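Local coordinates for protein 3,4-dihydroxy-2-butanone 4-phosphate synthase (Candida albicans, PDB 1TKS) that catalyses the conversion of D-ribulose 5-phosphate to formate and 3,4-dihydroxy-2-butanone 4-phosphate, a step of riboflavin biosynthesis, at residues E13-G18 / V150-L155; V58-S63 / L108-L113; E64-Q69 / G157-G162; L72-A77 / P131-P136; G137-R142 / T146-Q151. All coordinates share one frame; numbering follows the deposited sequence.

In the fold
From the N terminus, interaction 1 spans the widest loop, tying helix 8-16 to helix 145-155. Within that span lies interaction 2, which packs strand 59-63 against helix 103-114. Interaction 3 starts directly after that strand, on helix 64-69, and ends on the loop 157-162; its span therefore crosses those of interactions 1 and 2. Interaction 4, from the loop 72-77 to strand 129-134, falls inside the spans of 1 and 3 but crosses 2, whose strand 59-63 pairs in parallel with 129-134. Interaction 5, within the span of 3, closes a short loop and shares Val150 and Gln151 with interaction 1, so helix 145-155 links the N-terminal helix to the loop of the probable substrate site.

Interaction 1: E13-G18 / V150-L155; sequences EAYKNG and VQLSTL
Tyr15, in the last turn of helix 8-16, carries the direct contact with Leu152 and Ser153. Taken in sequence, Glu13 acts first: its OE1 receives Lys16 NZ at 3.2 Å in a salt bridge one turn along, the nitrogen lying 39° out of the carboxylate plane. Tyr15 follows. With CG swung opposite the backbone N (chi1 -169°), its ring extends to helix 145-155. Leu152 CB sits over one face, 3.8 Å from the ring centroid and 19° off the normal, which meets the geometry of a CH-pi contact; the nearest ring atom is CZ, 3.6 Å from that CB, so the methylene is displaced to the hydroxyl end. The phenol oxygen has a different partner. Tyr15 OH donates to Ser153 OG at 2.9 Å, with OG at the ring edge and in its plane, and Ser153 OG in turn donates to Ala161 O. The two bonds in series satisfy Ser153 OG and tie the Tyr15 hydroxyl to the 157-162 loop. Next, Lys16 adds an indirect link: a water accepts from Lys16 NZ at 3.1 Å and donates to Leu155 O at 2.7 Å. The segment finishes at Gly18, whose N bonds to Tyr15 O at 3.1 Å; with Glu19 N bonded to Ala14 O and a positive phi, this is a Schellman motif. Leu12, Leu198 of helix 195-203 and Ile193 of strand 191-194 all pack on Leu152, placing the contact in a buried interface of helix 8-16 against helix 145-155.

Interaction 2: V58-S63 / L108-L113; sequences VCVPLS and LTTRSL
Val60 and Thr110 form the tight part of the contact, at the point where the two backbones come nearest, with CA atoms 6.6 Å apart. One methyl does the touching: Val60 CG2 lies 3.5 Å from Thr110 OG1 and 3.7 Å from Thr110 CG2, so it is set against both branches of the threonine. The hydroxyl is not left to this apolar neighbour, since Thr110 OG1 has its hydrogen-bond partner in Arg106 O; a chi1 of -61° holds OG1 beside the backbone N, from where it reaches back along the helix. The other valine branch, Val60 CG1, meets Leu113 CD1 at 3.8 Å. Packing is looser at the far end of the strand. There Leu62 and Leu113 meet at about a right angle, with Leu62 CD2 4.1 Å from Leu113 CB and Leu62 CD1 4.2 Å from Leu113 CD2; no hydrogen bond joins the segments anywhere. Arg111 and Leu108, both partly exposed, mark the solvent side of the helix, and Arg111 NH1 bonds to Ile42 O. The buried Ser112 OG is satisfied by Leu108 O at 2.7 Å, on the opposite face of that carbonyl from Ser112 N. The axes of strand 59-63 and helix segment 108-113 come within 9.6 Å and run parallel to within 5°. That direction separates the pair from a classical right-handed beta-alpha-beta unit, whose helix runs antiparallel to its strands. It is a helix layered on the small parallel sheet of 59-63 and 129-134, part of the alpha/beta core of this DHBP synthase.

Interaction 3: E64-Q69 / G157-G162; sequences EERANQ and GLQPAG
Arg66, in the first turn of helix 64-69, reaches Gln159 and Pro160 at an inverse gamma turn on the surface, within the loop that joins helix 145-155 to strand 162-166. Pro160 is the centre of that turn, closed by Ala161 N to Gln159 O at 2.6 Å; upstream, Gly157 ends the preceding helix with a Schellman motif. The helix carrying Arg66 is held at its start by Ser63, the N-cap residue, whose OG accepts from Arg66 N. From this backbone the arginine side chain first extends, with CG opposite the backbone N, and then folds at both chi2 (59°) and chi3, which turns its guanidinium to the loop. Arg66 NH1 approaches Gln159 OE1 at 2.8 Å. Although the distance is short, the N-H...acceptor angle is only 130°, so the bond is weak. The guanidinium and amide planes are inclined by 25°, with the glutamine oxygen at the guanidinium edge rather than over a face. The stronger partner of the arginine is Ala114 O, bound by NH2 at the end of helix 103-114. One guanidinium therefore spans three parts of the fold through two nitrogens, and Glu40 OE2 fixes the loop side by accepting from Gln159 N. Pro160 adds a light van der Waals touch, its ring methylene CD lying 4.1 Å from Arg66 NH1.

Interaction 4: L72-A77 / P131-P136; sequences LPPMLA and PLRAVP
The guanidinium of Arg133 meets Pro74 at its edge: Pro74 CD lies near the plane of the group, 3.1 Å from Arg133 NH1, and Pro74 CG is almost as near at 3.2 Å. The proline ring thus abuts one terminal nitrogen and does not stack on a face. A bend at chi3 (67°) in an otherwise extended chain turns the guanidinium to this position. No hydrogen bond crosses between the two segments; the contact is one of close packing. The same arginine side chain also touches Ala67 and Asn68 of helix 64-69, and Arg133 NH2 makes a long, weak ion pair with Glu64 OE1. The second pair is apolar and more deeply set. Leu72 CD1 packs on the ring of Pro131, 4.0 Å from its CG and 4.1 Å from its CB, the two side chains meeting at about a right angle. Leu62 of the neighbouring strand 59-63 touches both of these residues. Further along the loop, Met75 and Leu76 pack on Thr90 and Ile89 of the second subunit. Segment 72-77 therefore runs from strand 129-134, where Leu72 packs on Pro131 and Pro74 abuts the edge of the Arg133 guanidinium, to the dimer interface, beside the probable D-ribulose 5-phosphate site: the side chains of Arg133 and Thr146 are about 6 Å apart, those of Pro74 and Thr85 about 8 Å.

Interaction 5: G137-R142 / T146-Q151; sequences GLLKKR and TEAAVQ
Leu138 and Glu147 bring the two backbones together, their CA atoms 4.7 Å apart, where the loop 137-142 turns back on helix 145-155; Leu138 O accepts from both Lys141 N and Arg142 N to hold that turn. Leu138 then lays CD2 against Val150 CG1 at 3.7 Å, and Leu139 CD2 approaches Ala148 CB at 4.1 Å, an apolar base next to the Gln151 side chain. The polar centre is Arg142 with Glu147. An extended arginine chain carries NH2 to Glu147 OE1 at 2.7 Å, a salt bridge with an N-H...acceptor angle of 144°. The oxygen is met on its syn side and within 5° of the guanidinium plane; NH2 alone bonds to the carboxylate, and the planes, 71° apart, are far from the coplanar side-on pairing. Glu147 OE2 is used as well, accepting from Val135 N. A water at the guanidinium edge accepts from Arg142 NH2 at 3.1 Å and from Thr146 N at 2.8 Å. Arg142 and Thr146 belong to the probable D-ribulose 5-phosphate site, so the chemistry is consistent with Glu147 as a second-shell carboxylate, itself bonded by Val135 N just past strand 129-134, that may help to orient Arg142, a probable substrate-binding residue.

Interaction 1: E13-G18 / V150-L155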
# COMPACT_ATOMS: atom_id res chain seq x y z
N GLU B 13 26.31 9.89 -1.93
CA GLU B 13 27.17 8.85 -1.40
C GLU B 13 26.39 7.97 -0.44
O GLU B 13 26.56 6.76 -0.43
CB GLU B 13 28.39 9.46 -0.71
CG GLU B 13 29.40 10.02 -1.69
CD GLU B 13 29.96 8.95 -2.60
OE1 GLU B 13 30.31 9.27 -3.75
OE2 GLU B 13 30.07 7.78 -2.16
N ALA B 14 25.52 8.58 0.37
CA ALA B 14 24.71 7.81 1.31
C ALA B 14 23.77 6.91 0.51
O ALA B 14 23.57 5.74 0.84
CB ALA B 14 23.90 8.76 2.20
N TYR B 15 23.18 7.47 -0.54
CA TYR B 15 22.26 6.75 -1.40
C TYR B 15 22.99 5.60 -2.09
O TYR B 15 22.46 4.49 -2.21
CB TYR B 15 21.66 7.73 -2.42
CG TYR B 15 20.49 7.23 -3.23
CD1 TYR B 15 20.69 6.51 -4.40
CD2 TYR B 15 19.18 7.51 -2.84
CE1 TYR B 15 19.61 6.09 -5.17
CE2 TYR B 15 18.10 7.09 -3.60
CZ TYR B 15 18.32 6.38 -4.77
OH TYR B 15 17.26 5.98 -5.54
N LYS B 16 24.22 5.85 -2.52
CA LYS B 16 25.01 4.81 -3.18
C LYS B 16 25.30 3.67 -2.21
O LYS B 16 25.40 2.50 -2.61
CB LYS B 16 26.32 5.41 -3.70
CG LYS B 16 27.17 4.46 -4.53
CD LYS B 16 28.47 5.14 -4.93
CE LYS B 16 28.21 6.39 -5.76
NZ LYS B 16 29.46 7.19 -5.98
N ASN B 17 25.43 4.00 -0.92
CA ASN B 17 25.73 3.02 0.11
C ASN B 17 24.48 2.33 0.66
O ASN B 17 24.52 1.69 1.71
CB ASN B 17 26.52 3.68 1.25
CG ASN B 17 27.57 2.76 1.86
OD1 ASN B 17 28.34 3.17 2.73
ND2 ASN B 17 27.62 1.52 1.40
N GLY B 18 23.36 2.49 -0.04
CA GLY B 18 22.12 1.85 0.37
C GLY B 18 21.29 2.52 1.45
O GLY B 18 20.43 1.88 2.05
N VAL B 150 14.48 8.07 -9.78
CA VAL B 150 15.30 7.58 -10.88
C VAL B 150 16.52 8.48 -11.10
O VAL B 150 17.59 8.02 -11.48
CB VAL B 150 14.47 7.47 -12.19
CG1 VAL B 150 15.34 6.98 -13.34
CG2 VAL B 150 13.30 6.52 -11.96
N GLN B 151 16.36 9.78 -10.83
CA GLN B 151 17.46 10.72 -10.97
C GLN B 151 18.55 10.43 -9.94
O GLN B 151 19.74 10.46 -10.26
CB GLN B 151 16.96 12.16 -10.78
CG GLN B 151 17.96 13.24 -11.19
CD GLN B 151 17.81 13.64 -12.64
OE1 GLN B 151 18.62 13.29 -13.49
NE2 GLN B 151 16.75 14.38 -12.92
N LEU B 152 18.14 10.16 -8.70
CA LEU B 152 19.09 9.85 -7.64
C LEU B 152 19.88 8.60 -7.99
O LEU B 152 21.10 8.58 -7.89
CB LEU B 152 18.37 9.67 -6.31
CG LEU B 152 17.93 10.99 -5.65
CD1 LEU B 152 16.93 10.71 -4.54
CD2 LEU B 152 19.16 11.71 -5.09
N SER B 153 19.18 7.55 -8.41
CA SER B 153 19.84 6.31 -8.77
C SER B 153 20.85 6.53 -9.90
O SER B 153 21.97 6.03 -9.85
CB SER B 153 18.80 5.25 -9.17
OG SER B 153 18.07 4.83 -8.03
N THR B 154 20.45 7.29 -10.91
CA THR B 154 21.33 7.58 -12.04
C THR B 154 22.58 8.32 -11.58
O THR B 154 23.70 7.95 -11.93
CB THR B 154 20.60 8.42 -13.11
OG1 THR B 154 19.47 7.68 -13.60
CG2 THR B 154 21.53 8.73 -14.27
N LEU B 155 22.39 9.37 -10.78
CA LEU B 155 23.52 10.15 -10.29
C LEU B 155 24.45 9.30 -9.43
O LEU B 155 25.66 9.54 -9.41
CB LEU B 155 23.01 11.33 -9.46
CG LEU B 155 22.20 12.38 -10.23
CD1 LEU B 155 21.47 13.28 -9.25
CD2 LEU B 155 23.14 13.18 -11.15
O HOH W 1 27.98 8.77 -8.20

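Interaction 2: V58-S63 / L108-L113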
# COMPACT_ATOMS: atom_id res chain seq x y z
N VAL B 58 3.78 1.20 -1.29
CA VAL B 58 5.14 1.24 -1.81
C VAL B 58 5.25 1.19 -3.33
O VAL B 58 4.77 0.24 -3.97
CB VAL B 58 5.99 0.11 -1.18
CG1 VAL B 58 7.41 0.16 -1.71
CG2 VAL B 58 6.01 0.27 0.34
N CYS B 59 5.89 2.21 -3.88
CA CYS B 59 6.07 2.34 -5.32
C CYS B 59 7.52 2.20 -5.76
O CYS B 59 8.45 2.49 -5.00
CB CYS B 59 5.51 3.69 -5.78
SG CYS B 59 3.74 3.90 -5.46
N VAL B 60 7.71 1.76 -7.00
CA VAL B 60 9.04 1.58 -7.54
C VAL B 60 9.23 2.36 -8.83
O VAL B 60 8.88 1.89 -9.92
CB VAL B 60 9.34 0.08 -7.78
CG1 VAL B 60 10.70 -0.09 -8.43
CG2 VAL B 60 9.31 -0.67 -6.45
N PRO B 61 9.78 3.58 -8.73
CA PRO B 61 10.02 4.41 -9.92
C PRO B 61 11.02 3.73 -10.85
O PRO B 61 12.06 3.25 -10.40
CB PRO B 61 10.58 5.69 -9.32
CG PRO B 61 9.83 5.81 -8.04
CD PRO B 61 9.89 4.39 -7.50
N LEU B 62 10.68 3.68 -12.13
CA LEU B 62 11.53 3.08 -13.16
C LEU B 62 11.46 4.01 -14.36
O LEU B 62 10.52 4.79 -14.49
CB LEU B 62 10.98 1.72 -13.59
CG LEU B 62 10.85 0.64 -12.52
CD1 LEU B 62 10.06 -0.54 -13.08
CD2 LEU B 62 12.22 0.20 -12.06
N SER B 63 12.46 3.96 -15.23
CA SER B 63 12.41 4.81 -16.40
C SER B 63 11.38 4.20 -17.35
O SER B 63 11.10 3.00 -17.28
CB SER B 63 13.77 4.87 -17.10
OG SER B 63 14.15 3.58 -17.56
N LEU B 108 12.27 -8.19 -2.64
CA LEU B 108 12.79 -9.01 -3.73
C LEU B 108 12.26 -8.52 -5.07
O LEU B 108 13.00 -8.42 -6.04
CB LEU B 108 12.40 -10.49 -3.53
CG LEU B 108 12.72 -11.51 -4.62
CD1 LEU B 108 14.20 -11.47 -4.97
CD2 LEU B 108 12.33 -12.92 -4.15
N THR B 109 10.97 -8.20 -5.12
CA THR B 109 10.38 -7.71 -6.35
C THR B 109 11.02 -6.39 -6.76
O THR B 109 11.33 -6.16 -7.93
CB THR B 109 8.86 -7.53 -6.20
OG1 THR B 109 8.25 -8.81 -6.01
CG2 THR B 109 8.27 -6.87 -7.44
N THR B 110 11.23 -5.51 -5.78
CA THR B 110 11.83 -4.21 -6.05
C THR B 110 13.25 -4.35 -6.61
O THR B 110 13.60 -3.70 -7.59
CB THR B 110 11.85 -3.35 -4.77
OG1 THR B 110 10.49 -3.14 -4.34
CG2 THR B 110 12.49 -2.00 -5.04
N ARG B 111 14.06 -5.21 -6.00
CA ARG B 111 15.43 -5.41 -6.48
C ARG B 111 15.39 -6.02 -7.88
O ARG B 111 16.22 -5.68 -8.73
CB ARG B 111 16.20 -6.34 -5.53
CG ARG B 111 16.41 -5.79 -4.11
CD ARG B 111 17.49 -6.58 -3.36
NE ARG B 111 17.17 -8.01 -3.28
CZ ARG B 111 16.35 -8.55 -2.39
NH1 ARG B 111 15.76 -7.80 -1.47
NH2 ARG B 111 16.12 -9.86 -2.41
N SER B 112 14.43 -6.90 -8.11
CA SER B 112 14.29 -7.56 -9.41
C SER B 112 13.91 -6.57 -10.51
O SER B 112 14.34 -6.72 -11.65
CB SER B 112 13.25 -8.68 -9.31
OG SER B 112 13.68 -9.67 -8.38
N LEU B 113 13.12 -5.56 -10.17
CA LEU B 113 12.76 -4.58 -11.19
C LEU B 113 14.00 -3.78 -11.60
O LEU B 113 14.09 -3.30 -12.72
CB LEU B 113 11.66 -3.65 -10.68
CG LEU B 113 10.29 -4.32 -10.52
CD1 LEU B 113 9.40 -3.48 -9.61
CD2 LEU B 113 9.65 -4.51 -11.89

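Interaction 3: E64-Q69 / G157-G162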
# COMPACT_ATOMS: atom_id res chain seq x y z
N GLU B 64 10.79 5.02 -18.21
CA GLU B 64 9.82 4.51 -19.17
C GLU B 64 10.46 3.41 -20.02
O GLU B 64 9.82 2.41 -20.33
CB GLU B 64 9.31 5.64 -20.07
CG GLU B 64 8.18 6.45 -19.45
CD GLU B 64 7.77 7.66 -20.29
OE1 GLU B 64 7.94 7.62 -21.52
OE2 GLU B 64 7.25 8.64 -19.71
N GLU B 65 11.72 3.61 -20.38
CA GLU B 65 12.42 2.63 -21.20
C GLU B 65 12.52 1.28 -20.50
O GLU B 65 12.33 0.24 -21.13
CB GLU B 65 13.82 3.14 -21.58
CG GLU B 65 14.24 2.71 -22.98
CD GLU B 65 15.62 3.20 -23.38
OE1 GLU B 65 15.98 4.35 -23.06
OE2 GLU B 65 16.33 2.42 -24.04
N ARG B 66 12.80 1.30 -19.20
CA ARG B 66 12.91 0.07 -18.43
C ARG B 66 11.55 -0.59 -18.26
O ARG B 66 11.43 -1.80 -18.43
CB ARG B 66 13.52 0.35 -17.05
CG ARG B 66 13.59 -0.88 -16.15
CD ARG B 66 14.41 -1.99 -16.78
NE ARG B 66 15.85 -1.73 -16.73
CZ ARG B 66 16.59 -1.86 -15.63
NH1 ARG B 66 17.89 -1.61 -15.67
NH2 ARG B 66 16.03 -2.25 -14.49
N ALA B 67 10.53 0.19 -17.93
CA ALA B 67 9.19 -0.35 -17.76
C ALA B 67 8.75 -1.03 -19.06
O ALA B 67 8.12 -2.08 -19.04
CB ALA B 67 8.21 0.76 -17.39
N ASN B 68 9.11 -0.44 -20.20
CA ASN B 68 8.76 -1.01 -21.50
C ASN B 68 9.47 -2.35 -21.71
O ASN B 68 8.87 -3.30 -22.22
CB ASN B 68 9.11 -0.05 -22.64
CG ASN B 68 8.20 1.17 -22.69
OD1 ASN B 68 7.06 1.12 -22.24
ND2 ASN B 68 8.70 2.26 -23.28
N GLN B 69 10.74 -2.42 -21.33
CA GLN B 69 11.51 -3.64 -21.49
C GLN B 69 10.91 -4.78 -20.67
O GLN B 69 10.87 -5.93 -21.12
CB GLN B 69 12.97 -3.42 -21.06
CG GLN B 69 13.87 -4.63 -21.29
CD GLN B 69 15.32 -4.37 -20.95
OE1 GLN B 69 15.68 -4.23 -19.78
NE2 GLN B 69 16.17 -4.30 -21.97
N GLY B 157 25.16 6.29 -9.98
CA GLY B 157 25.78 5.28 -10.82
C GLY B 157 25.10 3.92 -10.76
O GLY B 157 25.66 2.92 -11.20
N LEU B 158 23.88 3.90 -10.23
CA LEU B 158 23.11 2.67 -10.07
C LEU B 158 22.06 2.49 -11.18
O LEU B 158 21.91 3.35 -12.05
CB LEU B 158 22.42 2.69 -8.70
CG LEU B 158 23.33 2.82 -7.47
CD1 LEU B 158 22.52 3.15 -6.22
CD2 LEU B 158 24.11 1.53 -7.28
N GLN B 159 21.36 1.36 -11.16
CA GLN B 159 20.32 1.12 -12.17
C GLN B 159 19.26 2.21 -12.00
O GLN B 159 18.99 2.66 -10.89
CB GLN B 159 19.68 -0.26 -11.96
CG GLN B 159 20.62 -1.44 -12.17
CD GLN B 159 21.16 -1.50 -13.59
OE1 GLN B 159 20.41 -1.32 -14.55
NE2 GLN B 159 22.45 -1.78 -13.72
N PRO B 160 18.66 2.66 -13.11
CA PRO B 160 17.63 3.71 -13.10
C PRO B 160 16.33 3.25 -12.45
O PRO B 160 15.28 3.21 -13.09
CB PRO B 160 17.46 4.04 -14.58
CG PRO B 160 17.68 2.71 -15.23
CD PRO B 160 18.90 2.20 -14.49
N ALA B 161 16.42 2.90 -11.17
CA ALA B 161 15.26 2.40 -10.44
C ALA B 161 15.36 2.77 -8.97
O ALA B 161 16.43 2.69 -8.37
CB ALA B 161 15.18 0.89 -10.59
N GLY B 162 14.24 3.19 -8.39
CA GLY B 162 14.23 3.54 -6.98
C GLY B 162 12.98 2.99 -6.33
O GLY B 162 12.17 2.32 -6.98

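Interaction 4: L72-A77 / P131-P136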
# COMPACT_ATOMS: atom_id res chain seq x y z
N LEU B 72 5.77 -3.54 -18.58
CA LEU B 72 4.95 -2.99 -17.50
C LEU B 72 4.28 -1.73 -18.03
O LEU B 72 4.73 -0.61 -17.77
CB LEU B 72 5.83 -2.66 -16.29
CG LEU B 72 6.47 -3.85 -15.56
CD1 LEU B 72 7.43 -3.34 -14.48
CD2 LEU B 72 5.38 -4.71 -14.94
N PRO B 73 3.20 -1.90 -18.81
CA PRO B 73 2.48 -0.76 -19.38
C PRO B 73 1.66 0.01 -18.36
O PRO B 73 1.37 -0.49 -17.27
CB PRO B 73 1.61 -1.41 -20.46
CG PRO B 73 1.27 -2.72 -19.84
CD PRO B 73 2.60 -3.17 -19.25
N PRO B 74 1.28 1.26 -18.69
CA PRO B 74 0.49 2.09 -17.79
C PRO B 74 -0.77 1.33 -17.38
O PRO B 74 -1.34 0.58 -18.18
CB PRO B 74 0.17 3.31 -18.65
CG PRO B 74 1.41 3.44 -19.49
CD PRO B 74 1.65 2.01 -19.91
N MET B 75 -1.19 1.51 -16.14
CA MET B 75 -2.37 0.83 -15.64
C MET B 75 -3.58 1.18 -16.49
O MET B 75 -4.44 0.33 -16.74
CB MET B 75 -2.61 1.23 -14.19
CG MET B 75 -3.60 0.35 -13.47
SD MET B 75 -3.74 0.90 -11.78
CE MET B 75 -2.31 0.10 -11.03
N LEU B 76 -3.63 2.43 -16.94
CA LEU B 76 -4.73 2.91 -17.77
C LEU B 76 -4.20 3.21 -19.17
O LEU B 76 -3.39 4.11 -19.36
CB LEU B 76 -5.34 4.17 -17.16
CG LEU B 76 -6.68 4.68 -17.70
CD1 LEU B 76 -6.51 5.32 -19.07
CD2 LEU B 76 -7.67 3.52 -17.76
N ALA B 77 -4.67 2.44 -20.15
CA ALA B 77 -4.25 2.60 -21.54
C ALA B 77 -4.85 3.85 -22.17
O ALA B 77 -4.45 4.26 -23.26
CB ALA B 77 -4.65 1.37 -22.35
N PRO B 131 4.93 -0.25 -9.72
CA PRO B 131 5.98 0.40 -10.49
C PRO B 131 5.46 1.74 -11.01
O PRO B 131 4.27 1.88 -11.30
CB PRO B 131 6.25 -0.58 -11.64
CG PRO B 131 5.80 -1.91 -11.09
CD PRO B 131 4.55 -1.54 -10.33
N LEU B 132 6.35 2.73 -11.12
CA LEU B 132 5.99 4.05 -11.61
C LEU B 132 6.89 4.40 -12.78
O LEU B 132 8.08 4.10 -12.75
CB LEU B 132 6.16 5.11 -10.52
CG LEU B 132 5.40 4.87 -9.22
CD1 LEU B 132 5.52 6.11 -8.34
CD2 LEU B 132 3.94 4.58 -9.51
N ARG B 133 6.33 5.03 -13.81
CA ARG B 133 7.10 5.39 -15.00
C ARG B 133 7.63 6.82 -14.97
O ARG B 133 6.85 7.78 -15.07
CB ARG B 133 6.26 5.18 -16.26
CG ARG B 133 5.88 3.73 -16.51
CD ARG B 133 5.12 3.58 -17.82
NE ARG B 133 5.99 3.88 -18.95
CZ ARG B 133 5.66 3.71 -20.23
NH1 ARG B 133 4.46 3.24 -20.55
NH2 ARG B 133 6.53 4.00 -21.18
N ALA B 134 8.94 6.97 -14.84
CA ALA B 134 9.56 8.29 -14.82
C ALA B 134 9.74 8.78 -16.26
O ALA B 134 10.23 8.04 -17.11
CB ALA B 134 10.91 8.22 -14.12
N VAL B 135 9.35 10.03 -16.52
CA VAL B 135 9.46 10.57 -17.87
C VAL B 135 10.90 10.83 -18.30
O VAL B 135 11.77 11.08 -17.46
CB VAL B 135 8.67 11.90 -18.01
CG1 VAL B 135 7.21 11.68 -17.65
CG2 VAL B 135 9.27 13.00 -17.13
N PRO B 136 11.18 10.73 -19.61
CA PRO B 136 12.53 10.96 -20.13
C PRO B 136 12.95 12.38 -19.76
O PRO B 136 12.16 13.32 -19.88
CB PRO B 136 12.35 10.79 -21.63
CG PRO B 136 11.27 9.77 -21.73
CD PRO B 136 10.28 10.24 -20.67

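Interaction 5: G137-R142 / T146-Q151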
# COMPACT_ATOMS: atom_id res chain seq x y z
N GLY B 137 14.19 12.54 -19.32
CA GLY B 137 14.66 13.86 -18.93
C GLY B 137 14.58 14.00 -17.42
O GLY B 137 15.15 14.93 -16.85
N LEU B 138 13.85 13.09 -16.79
CA LEU B 138 13.69 13.07 -15.34
C LEU B 138 13.33 14.44 -14.75
O LEU B 138 12.40 15.08 -15.23
CB LEU B 138 14.96 12.50 -14.70
CG LEU B 138 15.35 11.10 -15.23
CD1 LEU B 138 16.65 10.66 -14.59
CD2 LEU B 138 14.23 10.10 -14.93
N LEU B 139 14.05 14.88 -13.73
CA LEU B 139 13.76 16.15 -13.08
C LEU B 139 13.85 17.40 -13.94
O LEU B 139 13.35 18.46 -13.56
CB LEU B 139 14.65 16.33 -11.85
CG LEU B 139 14.34 15.37 -10.70
CD1 LEU B 139 15.34 15.59 -9.58
CD2 LEU B 139 12.91 15.60 -10.21
N LYS B 140 14.49 17.29 -15.10
CA LYS B 140 14.59 18.45 -15.97
C LYS B 140 13.33 18.55 -16.82
O LYS B 140 13.10 19.55 -17.49
CB LYS B 140 15.82 18.34 -16.88
CG LYS B 140 17.14 18.56 -16.14
CD LYS B 140 18.28 18.88 -17.09
CE LYS B 140 18.70 17.67 -17.92
NZ LYS B 140 19.38 16.62 -17.10
N LYS B 141 12.50 17.51 -16.76
CA LYS B 141 11.26 17.47 -17.52
C LYS B 141 10.03 17.53 -16.61
O LYS B 141 9.03 18.17 -16.95
CB LYS B 141 11.21 16.20 -18.36
CG LYS B 141 10.06 16.16 -19.37
CD LYS B 141 10.24 17.24 -20.43
CE LYS B 141 9.13 17.19 -21.47
NZ LYS B 141 9.27 18.27 -22.48
N ARG B 142 10.11 16.85 -15.47
CA ARG B 142 9.01 16.81 -14.50
C ARG B 142 9.59 16.68 -13.10
O ARG B 142 10.34 15.74 -12.82
CB ARG B 142 8.10 15.61 -14.80
CG ARG B 142 6.92 15.46 -13.85
CD ARG B 142 6.01 14.31 -14.29
NE ARG B 142 4.82 14.19 -13.45
CZ ARG B 142 4.77 13.57 -12.28
NH1 ARG B 142 3.63 13.53 -11.60
NH2 ARG B 142 5.84 12.97 -11.78
N THR B 146 8.81 10.64 -8.54
CA THR B 146 9.12 9.48 -9.36
C THR B 146 10.40 9.79 -10.12
O THR B 146 11.35 9.00 -10.11
CB THR B 146 8.00 9.19 -10.37
OG1 THR B 146 6.81 8.82 -9.66
CG2 THR B 146 8.39 8.05 -11.31
N GLU B 147 10.43 10.95 -10.77
CA GLU B 147 11.61 11.36 -11.51
C GLU B 147 12.79 11.54 -10.56
O GLU B 147 13.92 11.22 -10.91
CB GLU B 147 11.35 12.68 -12.25
CG GLU B 147 10.49 12.58 -13.51
CD GLU B 147 9.05 12.18 -13.21
OE1 GLU B 147 8.49 12.67 -12.20
OE2 GLU B 147 8.47 11.41 -14.00
N ALA B 148 12.52 12.05 -9.36
CA ALA B 148 13.59 12.25 -8.39
C ALA B 148 14.28 10.93 -8.03
O ALA B 148 15.51 10.86 -7.98
CB ALA B 148 13.05 12.92 -7.14
N ALA B 149 13.49 9.89 -7.79
CA ALA B 149 14.04 8.58 -7.44
C ALA B 149 14.96 8.05 -8.54
O ALA B 149 16.08 7.62 -8.27
CB ALA B 149 12.91 7.58 -7.16
N VAL B 150 14.48 8.07 -9.78
CA VAL B 150 15.30 7.58 -10.88
C VAL B 150 16.52 8.48 -11.10
O VAL B 150 17.59 8.02 -11.48
CB VAL B 150 14.47 7.47 -12.19
CG1 VAL B 150 15.34 6.98 -13.34
CG2 VAL B 150 13.30 6.52 -11.96
N GLN B 151 16.36 9.78 -10.83
CA GLN B 151 17.46 10.72 -10.97
C GLN B 151 18.55 10.43 -9.94
O GLN B 151 19.74 10.46 -10.26
CB GLN B 151 16.96 12.16 -10.78
CG GLN B 151 17.96 13.24 -11.19
CD GLN B 151 17.81 13.64 -12.64
OE1 GLN B 151 18.62 13.29 -13.49
NE2 GLN B 151 16.75 14.38 -12.92
O HOH W 2 6.16 11.43 -9.10